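Local structure of ketol-acid reductoisomerase (NAD(+)) (uncultured archaeon GZfos26G2, 4XDY) at residues A221-P224 and P225-Y229; Q269-G272 and P273-E277. The protein catalyses the magnesium-dependent alkyl migration and NADH-linked reduction of 2-acetolactate to 2,3-dihydroxy-isovalerate in the biosynthesis of branched-chain amino acids. All blocks are in the same frame, centred on the assembly; numbering follows the deposited sequence.

In the fold
Both contacts span turns between consecutive helices of the C-terminal knotted domain, and in each a proline opens the second helix. Interaction 1 comes first along the chain, where helix 205-220 gives way to helix 225-254; helix 257-270 follows, and interaction 2 joins it to helix 273-287. Their centres are about 25 Å apart and their nearest atoms about 14 Å, so the two turns do not touch. What they share is the partner: each packs against the second subunit of the homodimer. Interaction 1 also sits at the start of the helix that carries Glu231 and Glu235, predicted magnesium ligands, whereas interaction 2 is remote from the cofactor and metal sites and is plain interface packing.

Interaction 1: A221-P224 and P225-Y229; sequences AGYP and PEMAY
Met227 folds back over the turn before its own helix and meets two side chains there. Its SD comes to the edge of the Tyr223 ring, 4.1 Å from CD2 and close to the ring plane, 83° off the normal, in an edge-on Met-aromatic contact. Its CE lies 4.1 Å from Pro224 CD, the two side chains running alongside each other. With CG anti to the backbone N (chi1 -172°) the thioether reaches back toward the turn, and the bend at chi3 lays the methyl against the proline ring. A flexible, polarisable thioether can meet a ring edge and a proline ring at once; an alanine here would probably leave the Tyr223 edge and the Pro224 ring without their apolar neighbour and open a gap beside them, where Leu184 of the second subunit also packs.

Beside these side chains the backbone enters the helix. Pro224 is the N-cap residue of helix 225-254, and its O accepts the first-turn bond from Ala228 N at 3.1 Å. Pro225 fits the first turn because its nitrogen has no hydrogen to leave unused, and Pro224 CB packs on its CD at 3.8 Å. Glu226 bends at chi2, which brings OE1 back to 3.7 Å from Pro224 CB; that oxygen is hydrogen-bonded to the Met1 N of the second subunit. Upstream, Gly222 ends helix 205-220 in a Schellman motif, its positive phi (95°) favouring a residue without a side chain.

Tyr223 OH is hydrogen-bonded to Glu287 of the second subunit, while Pro225 and Ala228 rest on Phe215 of helix 205-220. Farther along helix 225-254 lies Glu231, a predicted magnesium ligand, its side chain about 6 Å from that of Met227.

Interaction 2: Q269-G272 and P273-E277; sequences QIIG and PEVKE
A tight helix-to-helix turn joins helix 257-270 to helix 273-287, and in it Ile271 meets Val275 of the second helix's first turn. Ile271 CG2 touches Val275 CG1 at 3.8 Å and Val275 CB at 4.0 Å, the two branched side chains meeting at a slant. For Val275, CG1 anti to the backbone N (chi1 172°) turns that methyl to the isoleucine, while CG2 comes within 4.1 Å of Gly272 N. Beta-branched residues suit this place, since their methyls sit close to the backbone and fill a short turn without long, mobile chains.

Gly272 is the N-cap of helix 273-287. Its O accepts the i+4 bond from Lys276 N at 3.2 Å, and Val275 CB lies 3.4 Å from the same oxygen. Pro273, lacking an amide hydrogen, is well placed to begin the first turn. At the backbone angles Gly272 adopts, a CB would run into Pro273 CD, which favours glycine here. The Glu274 chain bends at chi2, bringing OE1 to 3.7 Å from Gly272 C.

The apolar side of the turn belongs to the dimer interface: Ile271 packs on Ile271 of the second subunit and Val275 on its Ile270. Lys276 runs extended from CG onward, and its NZ makes salt bridges with Glu216 and Glu220 of the second subunit.

Interaction 1: A221-P224 and P225-Y229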
loop_
_atom_site.group_PDB
_atom_site.type_symbol
_atom_site.label_atom_id
_atom_site.label_comp_id
_atom_site.label_asym_id
_atom_site.label_seq_id
_atom_site.Cartn_x
_atom_site.Cartn_y
_atom_site.Cartn_z
ATOM N N ALA A 221 0.681 15.106 -19.476
ATOM C CA ALA A 221 0.164 14.614 -20.740
ATOM C C ALA A 221 -1.317 14.951 -20.972
ATOM O O ALA A 221 -1.882 14.572 -21.992
ATOM C CB ALA A 221 0.302 13.107 -20.814
ATOM N N GLY A 222 -1.907 15.697 -20.091
ATOM C CA GLY A 222 -3.236 16.212 -20.280
ATOM C C GLY A 222 -4.322 15.356 -19.641
ATOM O O GLY A 222 -5.493 15.643 -19.836
ATOM N N TYR A 223 -3.992 14.419 -18.772
ATOM C CA TYR A 223 -5.040 13.703 -18.047
ATOM C C TYR A 223 -5.406 14.490 -16.795
ATOM O O TYR A 223 -4.514 15.107 -16.174
ATOM C CB TYR A 223 -4.535 12.241 -17.669
ATOM C CG TYR A 223 -4.204 11.433 -18.882
ATOM C CD1 TYR A 223 -2.995 11.568 -19.552
ATOM C CD2 TYR A 223 -5.130 10.519 -19.375
ATOM C CE1 TYR A 223 -2.707 10.868 -20.711
ATOM C CE2 TYR A 223 -4.865 9.817 -20.517
ATOM C CZ TYR A 223 -3.686 9.990 -21.218
ATOM O OH TYR A 223 -3.414 9.316 -22.356
ATOM N N PRO A 224 -6.683 14.462 -16.384
ATOM C CA PRO A 224 -7.160 15.275 -15.236
ATOM C C PRO A 224 -6.446 14.805 -13.954
ATOM O O PRO A 224 -6.216 13.612 -13.782
ATOM C CB PRO A 224 -8.626 14.908 -15.134
ATOM C CG PRO A 224 -9.027 14.462 -16.487
ATOM C CD PRO A 224 -7.809 13.915 -17.163
ATOM N N PRO A 225 -6.056 15.741 -13.100
ATOM C CA PRO A 225 -5.459 15.357 -11.854
ATOM C C PRO A 225 -6.295 14.462 -10.973
ATOM O O PRO A 225 -5.705 13.623 -10.240
ATOM C CB PRO A 225 -5.093 16.736 -11.186
ATOM C CG PRO A 225 -6.117 17.678 -11.748
ATOM C CD PRO A 225 -6.355 17.214 -13.156
ATOM N N GLU A 226 -7.625 14.539 -11.039
ATOM C CA GLU A 226 -8.436 13.605 -10.271
ATOM C C GLU A 226 -8.235 12.138 -10.739
ATOM O O GLU A 226 -8.197 11.187 -9.944
ATOM C CB GLU A 226 -9.895 13.970 -10.389
ATOM C CG GLU A 226 -10.217 15.351 -9.794
ATOM C CD GLU A 226 -9.893 16.497 -10.691
ATOM O OE1 GLU A 226 -9.572 16.402 -11.898
ATOM O OE2 GLU A 226 -9.993 17.584 -10.096
ATOM N N MET A 227 -8.111 12.009 -12.054
ATOM C CA MET A 227 -7.848 10.689 -12.690
ATOM C C MET A 227 -6.484 10.132 -12.296
ATOM O O MET A 227 -6.375 9.000 -11.873
ATOM C CB MET A 227 -8.059 10.852 -14.173
ATOM C CG MET A 227 -8.021 9.540 -14.958
ATOM S SD MET A 227 -8.176 9.847 -16.726
ATOM C CE MET A 227 -9.867 10.445 -16.773
ATOM N N ALA A 228 -5.443 10.976 -12.358
ATOM C CA ALA A 228 -4.117 10.648 -11.922
ATOM C C ALA A 228 -4.063 10.293 -10.492
ATOM O O ALA A 228 -3.407 9.342 -10.095
ATOM C CB ALA A 228 -3.151 11.763 -12.253
ATOM N N TYR A 229 -4.835 10.983 -9.645
ATOM C CA TYR A 229 -4.954 10.555 -8.237
ATOM C C TYR A 229 -5.538 9.192 -7.960
ATOM O O TYR A 229 -4.985 8.432 -7.186
ATOM C CB TYR A 229 -5.706 11.657 -7.376
ATOM C CG TYR A 229 -5.767 11.234 -5.929
ATOM C CD1 TYR A 229 -6.842 10.585 -5.395
ATOM C CD2 TYR A 229 -4.801 11.640 -5.054
ATOM C CE1 TYR A 229 -6.856 10.130 -4.082
ATOM C CE2 TYR A 229 -4.804 11.243 -3.760
ATOM C CZ TYR A 229 -5.801 10.515 -3.268
ATOM O OH TYR A 229 -5.748 10.145 -1.954
#

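Interaction 2: Q269-G272 and P273-E277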
loop_
_atom_site.group_PDB
_atom_site.type_symbol
_atom_site.label_atom_id
_atom_site.label_comp_id
_atom_site.label_asym_id
_atom_site.label_seq_id
_atom_site.Cartn_x
_atom_site.Cartn_y
_atom_site.Cartn_z
ATOM N N GLN A 269 11.528 -1.659 -17.007
ATOM C CA GLN A 269 11.967 -0.539 -17.821
ATOM C C GLN A 269 11.849 0.780 -17.101
ATOM O O GLN A 269 12.521 1.748 -17.405
ATOM C CB GLN A 269 11.217 -0.483 -19.128
ATOM C CG GLN A 269 11.363 -1.712 -19.964
ATOM C CD GLN A 269 10.654 -1.550 -21.304
ATOM O OE1 GLN A 269 9.693 -2.235 -21.629
ATOM N NE2 GLN A 269 11.135 -0.637 -22.077
ATOM N N ILE A 270 10.960 0.842 -16.126
ATOM C CA ILE A 270 10.781 2.074 -15.338
ATOM C C ILE A 270 11.761 2.085 -14.174
ATOM O O ILE A 270 12.430 3.053 -13.954
ATOM C CB ILE A 270 9.278 2.104 -14.814
ATOM C CG1 ILE A 270 8.321 2.030 -16.017
ATOM C CG2 ILE A 270 9.096 3.353 -13.963
ATOM C CD1 ILE A 270 8.588 3.042 -17.139
ATOM N N ILE A 271 11.746 1.005 -13.404
ATOM C CA ILE A 271 12.562 0.782 -12.193
ATOM C C ILE A 271 13.479 -0.394 -12.543
ATOM O O ILE A 271 13.088 -1.575 -12.412
ATOM C CB ILE A 271 11.737 0.392 -10.967
ATOM C CG1 ILE A 271 10.581 1.375 -10.652
ATOM C CG2 ILE A 271 12.644 0.104 -9.769
ATOM C CD1 ILE A 271 10.986 2.779 -10.473
ATOM N N GLY A 272 14.675 -0.012 -12.978
ATOM C CA GLY A 272 15.650 -0.962 -13.491
ATOM C C GLY A 272 16.951 -0.997 -12.745
ATOM O O GLY A 272 17.037 -0.566 -11.598
ATOM N N PRO A 273 17.983 -1.563 -13.406
ATOM C CA PRO A 273 19.293 -1.705 -12.780
ATOM C C PRO A 273 19.857 -0.416 -12.292
ATOM O O PRO A 273 20.581 -0.433 -11.284
ATOM C CB PRO A 273 20.166 -2.319 -13.966
ATOM C CG PRO A 273 19.139 -3.135 -14.761
ATOM C CD PRO A 273 17.901 -2.277 -14.724
ATOM N N GLU A 274 19.592 0.716 -12.964
ATOM C CA GLU A 274 20.112 2.015 -12.525
ATOM C C GLU A 274 19.560 2.365 -11.150
ATOM O O GLU A 274 20.264 2.901 -10.256
ATOM C CB GLU A 274 19.735 3.142 -13.506
ATOM C CG GLU A 274 20.230 2.867 -14.909
ATOM C CD GLU A 274 19.395 1.876 -15.814
ATOM O OE1 GLU A 274 18.387 1.169 -15.428
ATOM O OE2 GLU A 274 19.818 1.758 -16.990
ATOM N N VAL A 275 18.283 2.065 -10.956
ATOM C CA VAL A 275 17.652 2.266 -9.612
ATOM C C VAL A 275 18.293 1.384 -8.520
ATOM O O VAL A 275 18.603 1.854 -7.389
ATOM C CB VAL A 275 16.104 2.022 -9.638
ATOM C CG1 VAL A 275 15.530 2.044 -8.197
ATOM C CG2 VAL A 275 15.444 3.101 -10.470
ATOM N N LYS A 276 18.576 0.159 -8.861
ATOM C CA LYS A 276 19.194 -0.744 -7.913
ATOM C C LYS A 276 20.586 -0.212 -7.475
ATOM O O LYS A 276 20.959 -0.286 -6.276
ATOM C CB LYS A 276 19.303 -2.160 -8.453
ATOM C CG LYS A 276 19.702 -3.176 -7.409
ATOM C CD LYS A 276 19.731 -4.626 -7.940
ATOM C CE LYS A 276 20.150 -5.615 -6.914
ATOM N NZ LYS A 276 20.003 -6.986 -7.453
ATOM N N GLU A 277 21.332 0.307 -8.465
ATOM C CA GLU A 277 22.672 0.869 -8.192
ATOM C C GLU A 277 22.566 2.104 -7.280
ATOM O O GLU A 277 23.386 2.242 -6.379
ATOM C CB GLU A 277 23.408 1.191 -9.507
ATOM C CG GLU A 277 23.934 -0.052 -10.217
ATOM C CD GLU A 277 24.812 -0.928 -9.299
ATOM O OE1 GLU A 277 25.723 -0.351 -8.633
ATOM O OE2 GLU A 277 24.497 -2.137 -9.141
#